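Local coordinates for tungstate ABC transporter, periplasmic tungstate-binding protein (Geobacter sulfurreducens, PDB 3LR1) that probably binds tungstate in the periplasm and delivers it to an ABC transporter for uptake into the cell, at residues Asp17-Glu29 against Tyr223-Tyr236. Sequence-based numbering, arbitrary orientation.
Sequences DSGLLKVLLPPFE and YVTGPEGLKIISDY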
loop_
_atom_site.group_PDB
_atom_site.type_symbol
_atom_site.label_atom_id
_atom_site.label_comp_id
_atom_site.label_asym_id
_atom_site.label_seq_id
_atom_site.Cartn_x
_atom_site.Cartn_y
_atom_site.Cartn_z
ATOM N N ASP A 17 -5.557 5.583 -3.621
ATOM C CA ASP A 17 -4.936 6.869 -4.040
ATOM C C ASP A 17 -4.016 6.682 -5.245
ATOM O O ASP A 17 -3.879 7.553 -6.095
ATOM C CB ASP A 17 -4.144 7.544 -2.869
ATOM C CG ASP A 17 -5.052 8.196 -1.825
ATOM O OD1 ASP A 17 -6.272 8.420 -2.155
ATOM O OD2 ASP A 17 -4.527 8.483 -0.685
ATOM N N SER A 18 -3.385 5.530 -5.344
ATOM C CA SER A 18 -2.480 5.312 -6.431
ATOM C C SER A 18 -3.190 5.364 -7.757
ATOM O O SER A 18 -2.571 5.704 -8.757
ATOM C CB SER A 18 -1.755 4.006 -6.206
ATOM O OG SER A 18 -1.398 3.482 -7.420
ATOM N N GLY A 19 -4.496 5.056 -7.794
ATOM C CA GLY A 19 -5.237 5.099 -9.097
ATOM C C GLY A 19 -5.174 3.832 -9.964
ATOM O O GLY A 19 -5.823 3.733 -11.040
ATOM N N LEU A 20 -4.414 2.842 -9.525
ATOM C CA LEU A 20 -4.291 1.600 -10.281
ATOM C C LEU A 20 -5.639 0.956 -10.552
ATOM O O LEU A 20 -5.896 0.491 -11.691
ATOM C CB LEU A 20 -3.429 0.591 -9.533
ATOM C CG LEU A 20 -3.313 -0.843 -10.051
ATOM C CD1 LEU A 20 -2.757 -0.867 -11.419
ATOM C CD2 LEU A 20 -2.446 -1.694 -9.130
ATOM N N LEU A 21 -6.458 0.878 -9.515
ATOM C CA LEU A 21 -7.734 0.159 -9.620
ATOM C C LEU A 21 -8.675 0.735 -10.666
ATOM O O LEU A 21 -9.378 -0.005 -11.291
ATOM C CB LEU A 21 -8.407 0.052 -8.244
ATOM C CG LEU A 21 -7.594 -0.777 -7.231
ATOM C CD1 LEU A 21 -8.310 -0.780 -5.854
ATOM C CD2 LEU A 21 -7.245 -2.168 -7.717
ATOM N N LYS A 22 -8.653 2.053 -10.893
ATOM C CA LYS A 22 -9.449 2.684 -11.887
ATOM C C LYS A 22 -9.150 2.200 -13.322
ATOM O O LYS A 22 -10.020 2.164 -14.143
ATOM C CB LYS A 22 -9.330 4.222 -11.746
ATOM C CG LYS A 22 -10.548 4.945 -12.258
ATOM C CD LYS A 22 -10.550 6.440 -11.777
ATOM C CE LYS A 22 -9.142 7.106 -11.883
ATOM N NZ LYS A 22 -8.407 6.912 -13.201
ATOM N N VAL A 23 -7.943 1.747 -13.579
ATOM C CA VAL A 23 -7.496 1.219 -14.859
ATOM C C VAL A 23 -7.548 -0.340 -14.885
ATOM O O VAL A 23 -7.937 -0.945 -15.870
ATOM C CB VAL A 23 -6.071 1.743 -15.139
ATOM C CG1 VAL A 23 -5.545 1.194 -16.425
ATOM C CG2 VAL A 23 -6.070 3.326 -15.196
ATOM N N LEU A 24 -7.226 -0.983 -13.767
ATOM C CA LEU A 24 -7.174 -2.432 -13.692
ATOM C C LEU A 24 -8.559 -3.085 -13.733
ATOM O O LEU A 24 -8.721 -4.161 -14.344
ATOM C CB LEU A 24 -6.442 -2.855 -12.396
ATOM C CG LEU A 24 -6.146 -4.332 -12.172
ATOM C CD1 LEU A 24 -5.269 -4.962 -13.270
ATOM C CD2 LEU A 24 -5.474 -4.479 -10.836
ATOM N N LEU A 25 -9.547 -2.505 -13.045
ATOM C CA LEU A 25 -10.830 -3.164 -12.898
ATOM C C LEU A 25 -11.811 -3.149 -14.116
ATOM O O LEU A 25 -12.512 -4.108 -14.328
ATOM C CB LEU A 25 -11.546 -2.709 -11.607
ATOM C CG LEU A 25 -10.788 -2.979 -10.302
ATOM C CD1 LEU A 25 -11.535 -2.304 -9.032
ATOM C CD2 LEU A 25 -10.616 -4.463 -10.113
ATOM N N PRO A 26 -11.897 -2.061 -14.889
ATOM C CA PRO A 26 -12.908 -2.068 -15.956
ATOM C C PRO A 26 -12.915 -3.215 -16.973
ATOM O O PRO A 26 -14.019 -3.721 -17.319
ATOM C CB PRO A 26 -12.758 -0.704 -16.590
ATOM C CG PRO A 26 -12.342 0.188 -15.430
ATOM C CD PRO A 26 -11.345 -0.710 -14.672
ATOM N N PRO A 27 -11.749 -3.659 -17.449
ATOM C CA PRO A 27 -11.814 -4.829 -18.329
ATOM C C PRO A 27 -12.392 -6.062 -17.684
ATOM O O PRO A 27 -13.101 -6.790 -18.339
ATOM C CB PRO A 27 -10.376 -5.071 -18.687
ATOM C CG PRO A 27 -9.691 -3.702 -18.399
ATOM C CD PRO A 27 -10.351 -3.222 -17.209
ATOM N N PHE A 28 -12.107 -6.283 -16.396
ATOM C CA PHE A 28 -12.730 -7.383 -15.623
ATOM C C PHE A 28 -14.226 -7.169 -15.491
ATOM O O PHE A 28 -15.019 -8.117 -15.666
ATOM C CB PHE A 28 -12.082 -7.507 -14.255
ATOM C CG PHE A 28 -12.673 -8.558 -13.385
ATOM C CD1 PHE A 28 -12.317 -9.864 -13.587
ATOM C CD2 PHE A 28 -13.678 -8.239 -12.428
ATOM C CE1 PHE A 28 -12.918 -10.900 -12.827
ATOM C CE2 PHE A 28 -14.260 -9.218 -11.620
ATOM C CZ PHE A 28 -13.897 -10.553 -11.809
ATOM N N GLU A 29 -14.631 -5.947 -15.164
ATOM C CA GLU A 29 -16.062 -5.639 -15.034
ATOM C C GLU A 29 -16.821 -5.906 -16.326
ATOM O O GLU A 29 -17.901 -6.520 -16.324
ATOM C CB GLU A 29 -16.256 -4.206 -14.545
ATOM C CG GLU A 29 -15.726 -3.988 -13.092
ATOM C CD GLU A 29 -15.715 -2.522 -12.624
ATOM O OE1 GLU A 29 -15.237 -1.630 -13.388
ATOM O OE2 GLU A 29 -16.180 -2.268 -11.489
ATOM N N TYR A 223 -7.486 -12.937 -13.017
ATOM C CA TYR A 223 -7.395 -11.804 -13.922
ATOM C C TYR A 223 -6.233 -10.912 -13.593
ATOM O O TYR A 223 -5.435 -10.591 -14.469
ATOM C CB TYR A 223 -8.727 -11.027 -14.028
ATOM C CG TYR A 223 -8.517 -9.653 -14.662
ATOM C CD1 TYR A 223 -8.372 -9.481 -16.039
ATOM C CD2 TYR A 223 -8.466 -8.543 -13.870
ATOM C CE1 TYR A 223 -8.182 -8.189 -16.590
ATOM C CE2 TYR A 223 -8.255 -7.277 -14.407
ATOM C CZ TYR A 223 -8.110 -7.119 -15.738
ATOM O OH TYR A 223 -7.865 -5.889 -16.190
ATOM N N VAL A 224 -6.176 -10.472 -12.353
ATOM C CA VAL A 224 -5.151 -9.587 -11.854
ATOM C C VAL A 224 -3.775 -10.218 -12.014
ATOM O O VAL A 224 -2.874 -9.562 -12.355
ATOM C CB VAL A 224 -5.478 -9.172 -10.393
ATOM C CG1 VAL A 224 -4.377 -8.457 -9.801
ATOM C CG2 VAL A 224 -6.811 -8.313 -10.338
ATOM N N THR A 225 -3.627 -11.511 -11.819
ATOM C CA THR A 225 -2.327 -12.180 -11.997
ATOM C C THR A 225 -2.131 -12.752 -13.389
ATOM O O THR A 225 -1.125 -13.429 -13.681
ATOM C CB THR A 225 -2.191 -13.309 -10.954
ATOM O OG1 THR A 225 -3.256 -14.275 -11.122
ATOM C CG2 THR A 225 -2.217 -12.703 -9.538
ATOM N N GLY A 226 -3.120 -12.566 -14.248
ATOM C CA GLY A 226 -3.003 -13.018 -15.637
ATOM C C GLY A 226 -2.338 -12.026 -16.551
ATOM O O GLY A 226 -2.001 -10.904 -16.149
ATOM N N PRO A 227 -2.124 -12.424 -17.809
ATOM C CA PRO A 227 -1.379 -11.550 -18.691
ATOM C C PRO A 227 -1.992 -10.144 -18.864
ATOM O O PRO A 227 -1.234 -9.183 -18.959
ATOM C CB PRO A 227 -1.333 -12.328 -20.053
ATOM C CG PRO A 227 -1.978 -13.628 -19.831
ATOM C CD PRO A 227 -2.676 -13.599 -18.492
ATOM N N GLU A 228 -3.320 -10.021 -18.920
ATOM C CA GLU A 228 -3.933 -8.704 -19.169
ATOM C C GLU A 228 -3.737 -7.852 -17.949
ATOM O O GLU A 228 -3.306 -6.711 -18.059
ATOM C CB GLU A 228 -5.420 -8.775 -19.493
ATOM C CG GLU A 228 -5.937 -7.405 -19.926
ATOM C CD GLU A 228 -7.398 -7.410 -20.305
ATOM O OE1 GLU A 228 -8.058 -8.500 -20.205
ATOM O OE2 GLU A 228 -7.856 -6.312 -20.731
ATOM N N GLY A 229 -3.989 -8.444 -16.781
ATOM C CA GLY A 229 -3.818 -7.761 -15.512
ATOM C C GLY A 229 -2.382 -7.314 -15.308
ATOM O O GLY A 229 -2.108 -6.144 -14.968
ATOM N N LEU A 230 -1.441 -8.225 -15.541
ATOM C CA LEU A 230 -0.035 -7.887 -15.362
ATOM C C LEU A 230 0.410 -6.767 -16.283
ATOM O O LEU A 230 1.149 -5.886 -15.872
ATOM C CB LEU A 230 0.849 -9.092 -15.600
ATOM C CG LEU A 230 0.766 -10.235 -14.589
ATOM C CD1 LEU A 230 1.531 -11.501 -15.145
ATOM C CD2 LEU A 230 1.398 -9.726 -13.310
ATOM N N LYS A 231 -0.069 -6.764 -17.515
ATOM C CA LYS A 231 0.282 -5.733 -18.446
ATOM C C LYS A 231 -0.214 -4.375 -17.993
ATOM O O LYS A 231 0.481 -3.387 -18.113
ATOM C CB LYS A 231 -0.245 -6.039 -19.850
ATOM C CG LYS A 231 0.393 -5.127 -20.852
ATOM C CD LYS A 231 -0.099 -5.440 -22.265
ATOM C CE LYS A 231 -0.009 -4.213 -23.199
ATOM N NZ LYS A 231 -1.318 -4.007 -23.964
ATOM N N ILE A 232 -1.417 -4.311 -17.450
ATOM C CA ILE A 232 -1.910 -3.051 -16.960
ATOM C C ILE A 232 -1.062 -2.581 -15.780
ATOM O O ILE A 232 -0.715 -1.387 -15.683
ATOM C CB ILE A 232 -3.399 -3.163 -16.509
ATOM C CG1 ILE A 232 -4.277 -3.312 -17.768
ATOM C CG2 ILE A 232 -3.763 -1.924 -15.641
ATOM C CD1 ILE A 232 -5.760 -3.648 -17.509
ATOM N N ILE A 233 -0.733 -3.527 -14.890
ATOM C CA ILE A 233 0.008 -3.177 -13.673
ATOM C C ILE A 233 1.401 -2.719 -14.056
ATOM O O ILE A 233 1.916 -1.755 -13.482
ATOM C CB ILE A 233 0.038 -4.361 -12.668
ATOM C CG1 ILE A 233 -1.395 -4.625 -12.156
ATOM C CG2 ILE A 233 1.031 -4.117 -11.506
ATOM C CD1 ILE A 233 -1.528 -5.994 -11.488
ATOM N N SER A 234 2.012 -3.396 -15.025
ATOM C CA SER A 234 3.375 -3.012 -15.438
ATOM C C SER A 234 3.394 -1.732 -16.276
ATOM O O SER A 234 4.381 -1.013 -16.220
ATOM C CB SER A 234 4.076 -4.130 -16.204
ATOM O OG SER A 234 3.536 -4.163 -17.505
ATOM N N ASP A 235 2.314 -1.445 -17.024
ATOM C CA ASP A 235 2.194 -0.208 -17.853
ATOM C C ASP A 235 1.788 1.014 -17.022
ATOM O O ASP A 235 1.923 2.123 -17.460
ATOM C CB ASP A 235 1.115 -0.361 -18.945
ATOM C CG ASP A 235 1.586 -1.164 -20.168
ATOM O OD1 ASP A 235 2.649 -1.808 -20.091
ATOM O OD2 ASP A 235 0.853 -1.154 -21.206
ATOM N N TYR A 236 1.287 0.785 -15.818
ATOM C CA TYR A 236 0.576 1.815 -15.087
ATOM C C TYR A 236 1.510 2.962 -14.659
ATOM O O TYR A 236 2.534 2.718 -13.984
ATOM C CB TYR A 236 -0.150 1.221 -13.863
ATOM C CG TYR A 236 -0.919 2.284 -13.175
ATOM C CD1 TYR A 236 -1.907 2.964 -13.853
ATOM C CD2 TYR A 236 -0.613 2.692 -11.877
ATOM C CE1 TYR A 236 -2.600 4.044 -13.264
ATOM C CE2 TYR A 236 -1.324 3.707 -11.282
ATOM C CZ TYR A 236 -2.301 4.411 -11.968
ATOM O OH TYR A 236 -3.020 5.454 -11.320
#
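With L24 opposite I232, helices 20-29 and 227-235 run nearly antiparallel, their axes 9.6 Å apart at closest and 160° between directions. Y223, near the end of helix 214-224 before the turn through T225 and G226, lies beside F28; Y236 follows the last turn, beside L20. These two tyrosines each give a hydroxyl proton to a main-chain carbonyl of 17-29. Y223 OH reaches L24 O at 2.7 Å, in the carbonyl plane. P26 and P27, with no N-H to give to the turn before, kink the helix; F28 N stays too far from L24 O to bond it, and the tyrosine hydroxyl does so. F28 CB lies over one face of the Y223 ring, 4.0 Å from its centroid, and P27 CG packs on Y223 OH. Midway, L24 is a knob in the hole formed by V224, G229, I232 and I233: CD1 meets I233 CG1 at 4.0 Å, while CD2 turns to V224 CG2. I232 sets CG2 on V23 CG1 at 3.7 Å and CD1 on P27 CG. In this periplasmic-binding-protein fold the pairing joins the C-terminal helix to helix 20-32, the second of two helices in the crossover between parallel strands 6-12 and 35-41; L21, L25 and F28 of helix 20-32 pack on those strands. CG of Y236 stands anti to the backbone N (chi1 -177°), extending the ring across the start of helix 20-29. One face receives L20 CA, 3.9 Å from the ring centroid; the hydroxyl bonds S18 O at 2.6 Å, on a lone pair, where helix 13-18 gives way to G19 with its positive phi. S18 OG instead bonds Y83 OH, and the S18 side chain lies about 10 Å from a bound tungsten ion.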